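Putative glucoamylase (Bacteroides fragilis NCTC 9343, PDB 3EU8) is probably a glycoside hydrolase of the glucoamylase type, with substrate and activity not yet established. Local coordinates at residues 73-78 and 90-95; 171-176 and 219-224; 180-185 and 198-203. All blocks are in the same frame, centred on the assembly; numbering follows the deposited sequence.

Interaction 1 (73-78 and 90-95). With EDO (1,2-ethanediol), chain B.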
loop_
_atom_site.group_PDB
_atom_site.type_symbol
_atom_site.label_atom_id
_atom_site.label_comp_id
_atom_site.label_asym_id
_atom_site.label_seq_id
_atom_site.Cartn_x
_atom_site.Cartn_y
_atom_site.Cartn_z
ATOM N N ALA A 73 7.915 5.879 -2.416
ATOM C CA ALA A 73 9.266 5.475 -1.977
ATOM C C ALA A 73 10.319 6.291 -2.689
ATOM O O ALA A 73 11.307 6.654 -2.084
ATOM C CB ALA A 73 9.518 3.980 -2.204
ATOM N N ILE A 74 10.105 6.569 -3.978
ATOM C CA ILE A 74 11.072 7.359 -4.776
ATOM C C ILE A 74 11.111 8.814 -4.296
ATOM O O ILE A 74 12.198 9.385 -4.196
ATOM C CB ILE A 74 10.799 7.281 -6.281
ATOM C CG1 ILE A 74 11.169 5.867 -6.791
ATOM C CG2 ILE A 74 11.611 8.352 -7.066
ATOM C CD1 ILE A 74 10.577 5.527 -8.164
ATOM N N LEU A 75 9.959 9.401 -4.002
ATOM C CA LEU A 75 9.894 10.740 -3.342
ATOM C C LEU A 75 10.754 10.821 -2.097
ATOM O O LEU A 75 11.554 11.778 -1.932
ATOM C CB LEU A 75 8.474 11.104 -2.900
ATOM C CG LEU A 75 7.564 11.721 -3.935
ATOM C CD1 LEU A 75 6.145 11.885 -3.394
ATOM C CD2 LEU A 75 8.149 13.016 -4.481
ATOM N N ALA A 76 10.574 9.829 -1.212
ATOM C CA ALA A 76 11.432 9.717 -0.010
ATOM C C ALA A 76 12.922 9.763 -0.373
ATOM O O ALA A 76 13.701 10.440 0.298
ATOM C CB ALA A 76 11.134 8.447 0.768
ATOM N N GLY A 77 13.305 9.030 -1.416
ATOM C CA GLY A 77 14.688 8.971 -1.882
ATOM C C GLY A 77 15.244 10.268 -2.423
ATOM O O GLY A 77 16.377 10.625 -2.127
ATOM N N ILE A 78 14.446 10.975 -3.219
ATOM C CA ILE A 78 14.801 12.319 -3.713
ATOM C C ILE A 78 15.031 13.238 -2.499
ATOM O O ILE A 78 16.039 13.973 -2.436
ATOM C CB ILE A 78 13.682 12.883 -4.676
ATOM C CG1 ILE A 78 13.520 11.959 -5.902
ATOM C CG2 ILE A 78 13.918 14.414 -5.078
ATOM C CD1 ILE A 78 12.379 12.271 -6.861
ATOM N N ARG A 90 13.495 13.084 -13.966
ATOM C CA ARG A 90 13.515 12.290 -15.198
ATOM C C ARG A 90 12.765 10.990 -15.037
ATOM O O ARG A 90 12.112 10.557 -15.970
ATOM C CB ARG A 90 14.939 11.988 -15.639
ATOM C CG ARG A 90 15.692 13.197 -16.190
ATOM C CD ARG A 90 17.082 12.823 -16.772
ATOM N NE ARG A 90 16.940 11.998 -17.985
ATOM C CZ ARG A 90 17.135 10.676 -18.062
ATOM N NH1 ARG A 90 17.537 9.959 -17.009
ATOM N NH2 ARG A 90 16.942 10.059 -19.223
ATOM N N ARG A 91 12.856 10.370 -13.862
ATOM C CA ARG A 91 12.056 9.168 -13.567
ATOM C C ARG A 91 10.553 9.442 -13.520
ATOM O O ARG A 91 9.744 8.678 -14.058
ATOM C CB ARG A 91 12.508 8.497 -12.260
ATOM C CG ARG A 91 11.615 7.312 -11.870
ATOM C CD ARG A 91 11.625 6.219 -12.980
ATOM N NE ARG A 91 12.914 5.563 -12.936
ATOM C CZ ARG A 91 13.204 4.549 -12.123
ATOM N NH1 ARG A 91 12.289 3.984 -11.318
ATOM N NH2 ARG A 91 14.426 4.098 -12.124
HETATM N N MSE A 92 10.174 10.509 -12.836
HETATM C CA MSE A 92 8.775 10.893 -12.731
HETATM C C MSE A 92 8.178 11.177 -14.097
HETATM O O MSE A 92 7.056 10.755 -14.364
HETATM C CB MSE A 92 8.590 12.121 -11.798
HETATM C CG MSE A 92 8.941 11.868 -10.350
HETATM SE SE MSE A 92 8.037 10.317 -9.553
HETATM C CE MSE A 92 8.428 10.680 -7.699
ATOM N N GLU A 93 8.944 11.869 -14.945
ATOM C CA GLU A 93 8.576 12.141 -16.352
ATOM C C GLU A 93 8.349 10.857 -17.147
ATOM O O GLU A 93 7.378 10.752 -17.895
ATOM C CB GLU A 93 9.648 13.021 -17.065
ATOM C CG GLU A 93 9.689 14.461 -16.553
ATOM C CD GLU A 93 10.889 15.273 -17.026
ATOM O OE1 GLU A 93 11.892 14.707 -17.500
ATOM O OE2 GLU A 93 10.817 16.507 -16.915
ATOM N N LYS A 94 9.225 9.878 -16.966
ATOM C CA LYS A 94 9.059 8.549 -17.597
ATOM C C LYS A 94 7.792 7.853 -17.175
ATOM O O LYS A 94 7.094 7.330 -18.010
ATOM C CB LYS A 94 10.207 7.613 -17.244
ATOM C CG LYS A 94 10.259 6.335 -18.088
ATOM C CD LYS A 94 11.529 5.573 -17.770
ATOM C CE LYS A 94 11.883 4.548 -18.775
ATOM N NZ LYS A 94 12.890 3.631 -18.148
ATOM N N ILE A 95 7.544 7.805 -15.861
ATOM C CA ILE A 95 6.363 7.159 -15.273
ATOM C C ILE A 95 5.076 7.839 -15.749
ATOM O O ILE A 95 4.165 7.186 -16.246
ATOM C CB ILE A 95 6.433 7.176 -13.739
ATOM C CG1 ILE A 95 7.461 6.180 -13.225
ATOM C CG2 ILE A 95 5.079 6.832 -13.096
ATOM C CD1 ILE A 95 8.008 6.498 -11.812
HETATM C C1 EDO B . 8.936 2.848 -10.028
HETATM O O1 EDO B . 9.641 3.702 -10.942
HETATM C C2 EDO B . 7.605 3.529 -9.732
HETATM O O2 EDO B . 6.856 2.812 -8.753
#
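A single methyl group, CE of selenomethionine Met92, carries the apolar side-chain contacts between 73-78 and 90-95, meeting Ile74, Leu75 and Ile78. Helices 64-79 and 85-101 follow one another in the chain and form an alpha-hairpin, the element from which proteins of the six-hairpin glycosidase clan build their (alpha/alpha)6 barrels. The axes of 73-78 and 90-95 are antiparallel at 161° and stay 11.8 Å apart, so long side chains bridge the gap and the backbones do not meet. Met92 sets out beside the facing helix and is brought across by the bend in its chain (chi2 -53°). Its CE then lies 4.0 Å from CG2 of Ile74 and 4.0 Å from CD2 of Leu75, with CD1 of Ile78 a little farther from the same CE, at 4.3 Å. The side chains of Ile74 and Met92 lie alongside with their ends reversed, whereas Leu75 crosses Met92 at roughly a right angle. Val145 of helix 132-149 packs on both Leu75 and Met92.

Beside the methyl cluster lies a guanidinium whose polar partners are outside the two segments. Bends at chi2 and chi3 turn the end of Arg91 toward Ile74, bringing NH1 obliquely to 3.9 Å from CD1 of Ile74. Phe33 O and Trp34 O accept hydrogen bonds from the guanidinium, and the Trp34 ring adds a cation-pi contact. A 1,2-ethanediol, probably from the crystallisation liquor, lies near the guanidinium plane: its O1 accepts from Arg91 NH1 at 2.7 Å through a bent bond (139°), while CD1 of Ile95 approaches this O1 to 3.4 Å.

Interaction 2 (171-176 and 219-224); sequences DWNWYR and GVPAAV
Arg176 lays its guanidinium against Pro221 and Val224, which both meet it over one face. The proline ring comes tip to tip with the arginine, its CD 3.4 Å from NH1. Val224 approaches at a slant, placing CG2 only 3.3 Å from NE, a close fit of a methyl group against the flat cation. The bend at chi3 (86°) turns the end of the arginine so that a face, and not an edge, is presented to these two residues.

No hydrogen bond crosses to 219-224; the guanidinium is held by partners on its own side of the contact. NH1 donates to OD1 of Asn173 at 2.8 Å, nearly in the guanidinium plane and fairly straight (155°). Gln180 O accepts from NE, and Asn181 OD1 takes a weak bond from NH2. Within 171-176, Asp171 forms an Asx motif: its OD1 accepts from the backbone N of Trp174 at 3.0 Å, met from above the carboxylate plane. The motif lies in the turn after helix 154-169, just before the short 3-10 segment 174-176. In the helical fold of this putative glucoamylase the contact thus joins that turn to the lead-in of helix 222-229, and a backbone hydrogen bond between Asn173 and His218 reinforces the join.

The remaining contacts centre on Val220. The Val220 and Arg176 side chains pass antiparallel, CG1 of Val220 3.9 Å from CD of Arg176; this CG1 also lies 3.7 Å from OD1 of Asn173. The same methyl meets CB of Trp172 at 4.4 Å, while the indole turns away from 219-224 and packs on Ala136 of helix 132-149 and on Leu211 and Ala212 of helix 206-214.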
loop_
_atom_site.group_PDB
_atom_site.type_symbol
_atom_site.label_atom_id
_atom_site.label_comp_id
_atom_site.label_asym_id
_atom_site.label_seq_id
_atom_site.Cartn_x
_atom_site.Cartn_y
_atom_site.Cartn_z
ATOM N N ASP A 171 -12.705 9.066 -13.767
ATOM C CA ASP A 171 -14.168 9.224 -13.660
ATOM C C ASP A 171 -14.731 8.336 -12.552
ATOM O O ASP A 171 -15.277 7.263 -12.824
ATOM C CB ASP A 171 -14.823 8.910 -15.019
ATOM C CG ASP A 171 -16.293 9.335 -15.084
ATOM O OD1 ASP A 171 -16.882 9.579 -14.038
ATOM O OD2 ASP A 171 -16.861 9.444 -16.184
ATOM N N TRP A 172 -14.535 8.754 -11.304
ATOM C CA TRP A 172 -14.934 7.966 -10.130
ATOM C C TRP A 172 -16.454 7.729 -10.156
ATOM O O TRP A 172 -16.975 6.666 -9.829
ATOM C CB TRP A 172 -14.555 8.709 -8.833
ATOM C CG TRP A 172 -13.099 9.121 -8.732
ATOM C CD1 TRP A 172 -12.569 10.300 -9.103
ATOM C CD2 TRP A 172 -12.005 8.328 -8.239
ATOM N NE1 TRP A 172 -11.221 10.312 -8.874
ATOM C CE2 TRP A 172 -10.854 9.113 -8.327
ATOM C CE3 TRP A 172 -11.896 7.020 -7.722
ATOM C CZ2 TRP A 172 -9.596 8.649 -7.917
ATOM C CZ3 TRP A 172 -10.680 6.575 -7.286
ATOM C CH2 TRP A 172 -9.534 7.378 -7.407
ATOM N N ASN A 173 -17.168 8.761 -10.556
ATOM C CA ASN A 173 -18.622 8.686 -10.642
ATOM C C ASN A 173 -19.128 7.606 -11.639
ATOM O O ASN A 173 -20.104 6.937 -11.371
ATOM C CB ASN A 173 -19.123 10.059 -11.021
ATOM C CG ASN A 173 -20.452 10.335 -10.515
ATOM O OD1 ASN A 173 -20.661 10.416 -9.295
ATOM N ND2 ASN A 173 -21.397 10.543 -11.441
ATOM N N TRP A 174 -18.419 7.389 -12.753
ATOM C CA TRP A 174 -18.707 6.232 -13.633
ATOM C C TRP A 174 -18.851 4.912 -12.885
ATOM O O TRP A 174 -19.786 4.110 -13.170
ATOM C CB TRP A 174 -17.642 6.032 -14.708
ATOM C CG TRP A 174 -17.901 4.750 -15.572
ATOM C CD1 TRP A 174 -17.326 3.517 -15.396
ATOM C CD2 TRP A 174 -18.817 4.598 -16.686
ATOM N NE1 TRP A 174 -17.812 2.628 -16.322
ATOM C CE2 TRP A 174 -18.719 3.258 -17.130
ATOM C CE3 TRP A 174 -19.684 5.473 -17.372
ATOM C CZ2 TRP A 174 -19.467 2.760 -18.214
ATOM C CZ3 TRP A 174 -20.437 4.970 -18.465
ATOM C CH2 TRP A 174 -20.311 3.623 -18.869
ATOM N N TYR A 175 -17.949 4.695 -11.912
ATOM C CA TYR A 175 -17.857 3.418 -11.166
ATOM C C TYR A 175 -18.942 3.250 -10.113
ATOM O O TYR A 175 -18.932 2.274 -9.356
ATOM C CB TYR A 175 -16.432 3.227 -10.604
ATOM C CG TYR A 175 -15.397 2.899 -11.703
ATOM C CD1 TYR A 175 -14.901 3.889 -12.543
ATOM C CD2 TYR A 175 -14.964 1.588 -11.917
ATOM C CE1 TYR A 175 -13.960 3.602 -13.526
ATOM C CE2 TYR A 175 -14.063 1.290 -12.900
ATOM C CZ TYR A 175 -13.554 2.291 -13.712
ATOM O OH TYR A 175 -12.668 1.985 -14.729
ATOM N N ARG A 176 -19.908 4.180 -10.083
ATOM C CA ARG A 176 -21.132 3.991 -9.290
ATOM C C ARG A 176 -22.184 3.116 -9.965
ATOM O O ARG A 176 -23.217 2.847 -9.367
ATOM C CB ARG A 176 -21.784 5.318 -8.947
ATOM C CG ARG A 176 -21.149 6.055 -7.809
ATOM C CD ARG A 176 -21.534 7.522 -7.897
ATOM N NE ARG A 176 -22.800 7.732 -7.247
ATOM C CZ ARG A 176 -23.497 8.845 -7.306
ATOM N NH1 ARG A 176 -23.082 9.863 -8.043
ATOM N NH2 ARG A 176 -24.640 8.924 -6.625
ATOM N N GLY A 219 -16.262 13.703 -8.970
ATOM C CA GLY A 219 -16.418 13.335 -7.576
ATOM C C GLY A 219 -17.829 12.853 -7.287
ATOM O O GLY A 219 -18.726 13.089 -8.078
ATOM N N VAL A 220 -17.990 12.162 -6.164
ATOM C CA VAL A 220 -19.236 11.504 -5.773
ATOM C C VAL A 220 -19.807 12.198 -4.555
ATOM O O VAL A 220 -19.068 12.863 -3.821
ATOM C CB VAL A 220 -18.991 9.981 -5.464
ATOM C CG1 VAL A 220 -18.344 9.292 -6.649
ATOM C CG2 VAL A 220 -18.143 9.774 -4.178
ATOM N N PRO A 221 -21.138 12.079 -4.338
ATOM C CA PRO A 221 -21.711 12.635 -3.136
ATOM C C PRO A 221 -21.311 11.845 -1.894
ATOM O O PRO A 221 -20.967 10.637 -1.989
ATOM C CB PRO A 221 -23.221 12.554 -3.367
ATOM C CG PRO A 221 -23.458 11.810 -4.558
ATOM C CD PRO A 221 -22.151 11.452 -5.202
ATOM N N ALA A 222 -21.387 12.512 -0.744
ATOM C CA ALA A 222 -21.091 11.918 0.544
ATOM C C ALA A 222 -21.878 10.611 0.761
ATOM O O ALA A 222 -21.359 9.690 1.379
ATOM C CB ALA A 222 -21.331 12.978 1.704
ATOM N N ALA A 223 -23.101 10.523 0.225
ATOM C CA ALA A 223 -23.953 9.318 0.339
ATOM C C ALA A 223 -23.264 8.050 -0.146
ATOM O O ALA A 223 -23.563 6.964 0.333
ATOM C CB ALA A 223 -25.252 9.487 -0.457
ATOM N N VAL A 224 -22.382 8.186 -1.137
ATOM C CA VAL A 224 -21.644 7.042 -1.682
ATOM C C VAL A 224 -20.782 6.407 -0.556
ATOM O O VAL A 224 -20.675 5.189 -0.457
ATOM C CB VAL A 224 -20.781 7.451 -2.937
ATOM C CG1 VAL A 224 -19.817 6.365 -3.317
ATOM C CG2 VAL A 224 -21.689 7.825 -4.135
#

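Interaction 3 (180-185 and 198-203); sequences QNVLYW and PVHGYN
Pro198 lies over one face of the Tyr184 ring, its CB 4.2 Å from the ring centroid and 16° off the ring normal, a CH-pi contact. The two side chains run side by side and point the same way, and CD of Pro198 lies 3.8 Å from CE2 of Tyr184. Their backbones form a single antiparallel beta bridge, a non-hydrogen-bonded pair, at the neck of the loop 186-197, with the chain entering on one side and returning on the other. The bridge is secured by Val199 N, which donates to Leu183 O at 2.9 Å, close to the direction in which that carbonyl points (C=O...N angle 171°). CA of Pro198 makes a further CA-H...O contact with the same oxygen. A backbone hydrogen bond between Trp185 and Phe197 follows on the other side of the bridged pair.

Val182 packs beside the bridge. With chi1 62° placing CG1 between N and the carbonyl carbon, CG2 is anti to the backbone N and reaches the returning chain, where it meets CB of Pro198 at 3.8 Å. The same CG2 lies obliquely to the His200 ring, 4.2 Å from CE1; the ring's ND1 is bonded to Gly228 O, at the end of helix 222-229. Tyr209 of helix 206-214 grips both sides of the bridge, its hydroxyl hydrogen-bonded to Leu183 N and to Val199 O. Past the bridge, Val199 crosses Trp185, its CG2 set obliquely to the indole and 3.8 Å from CE3.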
loop_
_atom_site.group_PDB
_atom_site.type_symbol
_atom_site.label_atom_id
_atom_site.label_comp_id
_atom_site.label_asym_id
_atom_site.label_seq_id
_atom_site.Cartn_x
_atom_site.Cartn_y
_atom_site.Cartn_z
ATOM N N GLN A 180 -25.477 4.661 -8.291
ATOM C CA GLN A 180 -25.768 4.020 -7.045
ATOM C C GLN A 180 -24.902 4.659 -5.957
ATOM O O GLN A 180 -23.877 5.256 -6.271
ATOM C CB GLN A 180 -25.488 2.530 -7.161
ATOM C CG GLN A 180 -26.201 1.817 -8.299
ATOM C CD GLN A 180 -25.908 0.321 -8.265
ATOM O OE1 GLN A 180 -25.983 -0.285 -7.204
ATOM N NE2 GLN A 180 -25.510 -0.252 -9.389
ATOM N N ASN A 181 -25.314 4.543 -4.697
ATOM C CA ASN A 181 -24.542 5.053 -3.566
ATOM C C ASN A 181 -23.515 4.053 -3.007
ATOM O O ASN A 181 -23.518 3.676 -1.826
ATOM C CB ASN A 181 -25.470 5.569 -2.478
ATOM C CG ASN A 181 -26.209 6.813 -2.909
ATOM O OD1 ASN A 181 -25.674 7.635 -3.663
ATOM N ND2 ASN A 181 -27.434 6.967 -2.434
ATOM N N VAL A 182 -22.605 3.687 -3.899
ATOM C CA VAL A 182 -21.524 2.739 -3.624
ATOM C C VAL A 182 -20.565 2.817 -4.800
ATOM O O VAL A 182 -20.963 3.255 -5.895
ATOM C CB VAL A 182 -22.062 1.298 -3.437
ATOM C CG1 VAL A 182 -22.741 0.830 -4.725
ATOM C CG2 VAL A 182 -20.916 0.348 -2.971
ATOM N N LEU A 183 -19.315 2.390 -4.581
ATOM C CA LEU A 183 -18.332 2.219 -5.654
ATOM C C LEU A 183 -18.098 0.734 -5.951
ATOM O O LEU A 183 -17.957 -0.078 -5.032
ATOM C CB LEU A 183 -17.005 2.908 -5.305
ATOM C CG LEU A 183 -17.101 4.427 -5.244
ATOM C CD1 LEU A 183 -15.868 5.028 -4.599
ATOM C CD2 LEU A 183 -17.379 5.073 -6.614
ATOM N N TYR A 184 -18.063 0.409 -7.243
ATOM C CA TYR A 184 -17.665 -0.898 -7.740
ATOM C C TYR A 184 -16.160 -0.920 -8.045
ATOM O O TYR A 184 -15.611 0.065 -8.506
ATOM C CB TYR A 184 -18.448 -1.251 -8.994
ATOM C CG TYR A 184 -19.830 -1.698 -8.698
ATOM C CD1 TYR A 184 -20.778 -0.781 -8.256
ATOM C CD2 TYR A 184 -20.186 -3.037 -8.772
ATOM C CE1 TYR A 184 -22.046 -1.184 -7.926
ATOM C CE2 TYR A 184 -21.469 -3.442 -8.474
ATOM C CZ TYR A 184 -22.396 -2.505 -8.038
ATOM O OH TYR A 184 -23.700 -2.862 -7.727
ATOM N N TRP A 185 -15.530 -2.036 -7.729
ATOM C CA TRP A 185 -14.095 -2.231 -7.819
ATOM C C TRP A 185 -13.624 -2.206 -9.297
ATOM O O TRP A 185 -12.595 -1.624 -9.615
ATOM C CB TRP A 185 -13.757 -3.594 -7.149
ATOM C CG TRP A 185 -12.331 -3.875 -6.843
ATOM C CD1 TRP A 185 -11.257 -3.818 -7.707
ATOM C CD2 TRP A 185 -11.798 -4.283 -5.572
ATOM N NE1 TRP A 185 -10.099 -4.162 -7.046
ATOM C CE2 TRP A 185 -10.400 -4.453 -5.736
ATOM C CE3 TRP A 185 -12.366 -4.521 -4.310
ATOM C CZ2 TRP A 185 -9.550 -4.838 -4.669
ATOM C CZ3 TRP A 185 -11.521 -4.907 -3.249
ATOM C CH2 TRP A 185 -10.130 -5.049 -3.441
ATOM N N PRO A 198 -19.336 -4.553 -5.393
ATOM C CA PRO A 198 -19.454 -3.277 -4.652
ATOM C C PRO A 198 -18.585 -3.327 -3.403
ATOM O O PRO A 198 -18.495 -4.365 -2.770
ATOM C CB PRO A 198 -20.956 -3.177 -4.295
ATOM C CG PRO A 198 -21.499 -4.558 -4.404
ATOM C CD PRO A 198 -20.581 -5.346 -5.346
ATOM N N VAL A 199 -17.962 -2.208 -3.050
ATOM C CA VAL A 199 -16.956 -2.201 -2.022
ATOM C C VAL A 199 -17.510 -1.623 -0.719
ATOM O O VAL A 199 -17.784 -0.417 -0.643
ATOM C CB VAL A 199 -15.701 -1.401 -2.490
ATOM C CG1 VAL A 199 -14.656 -1.364 -1.389
ATOM C CG2 VAL A 199 -15.156 -2.017 -3.752
ATOM N N HIS A 200 -17.632 -2.496 0.284
ATOM C CA HIS A 200 -18.099 -2.161 1.619
ATOM C C HIS A 200 -16.948 -2.352 2.600
ATOM O O HIS A 200 -16.164 -3.282 2.440
ATOM C CB HIS A 200 -19.274 -3.082 2.044
ATOM C CG HIS A 200 -20.375 -3.204 1.030
ATOM N ND1 HIS A 200 -21.190 -2.144 0.682
ATOM C CD2 HIS A 200 -20.856 -4.280 0.367
ATOM C CE1 HIS A 200 -22.082 -2.555 -0.202
ATOM N NE2 HIS A 200 -21.894 -3.844 -0.416
ATOM N N GLY A 201 -16.876 -1.508 3.637
ATOM C CA GLY A 201 -15.800 -1.603 4.639
ATOM C C GLY A 201 -16.159 -2.492 5.819
ATOM O O GLY A 201 -17.298 -3.000 5.880
ATOM N N TYR A 202 -15.213 -2.715 6.746
ATOM C CA TYR A 202 -13.842 -2.217 6.643
ATOM C C TYR A 202 -12.927 -3.212 5.893
ATOM O O TYR A 202 -13.012 -4.414 6.078
ATOM C CB TYR A 202 -13.242 -1.857 8.025
ATOM C CG TYR A 202 -11.864 -1.241 7.867
ATOM C CD1 TYR A 202 -11.722 0.106 7.540
ATOM C CD2 TYR A 202 -10.696 -2.018 7.987
ATOM C CE1 TYR A 202 -10.495 0.666 7.331
ATOM C CE2 TYR A 202 -9.420 -1.449 7.790
ATOM C CZ TYR A 202 -9.332 -0.103 7.433
ATOM O OH TYR A 202 -8.107 0.515 7.202
ATOM N N ASN A 203 -12.081 -2.681 5.011
ATOM C CA ASN A 203 -10.995 -3.417 4.392
ATOM C C ASN A 203 -9.924 -2.390 3.938
ATOM O O ASN A 203 -9.882 -1.272 4.453
ATOM C CB ASN A 203 -11.524 -4.341 3.258
ATOM C CG ASN A 203 -12.184 -3.576 2.096
ATOM O OD1 ASN A 203 -11.838 -2.423 1.797
ATOM N ND2 ASN A 203 -13.080 -4.256 1.393
#

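From the N terminus, interaction 1 comes first, closing the short turn between the consecutive helices 64-79 and 85-101 well before the other two begin. Interaction 2 then opens after helix 154-169 and closes a longer loop at the start of helix 222-229. Interaction 3 is nested inside that loop, pinching off 186-197 ahead of helix 206-214. The nested pair touch, with centres 10 Å apart: Tyr175 O lies 2.9 Å from Tyr184 N, a probable hydrogen bond. Interactions 1 and 3 lie on opposite sides of the chain's centre, about 31 Å apart between centres, yet helix 132-149 packs against residues of all three contacts.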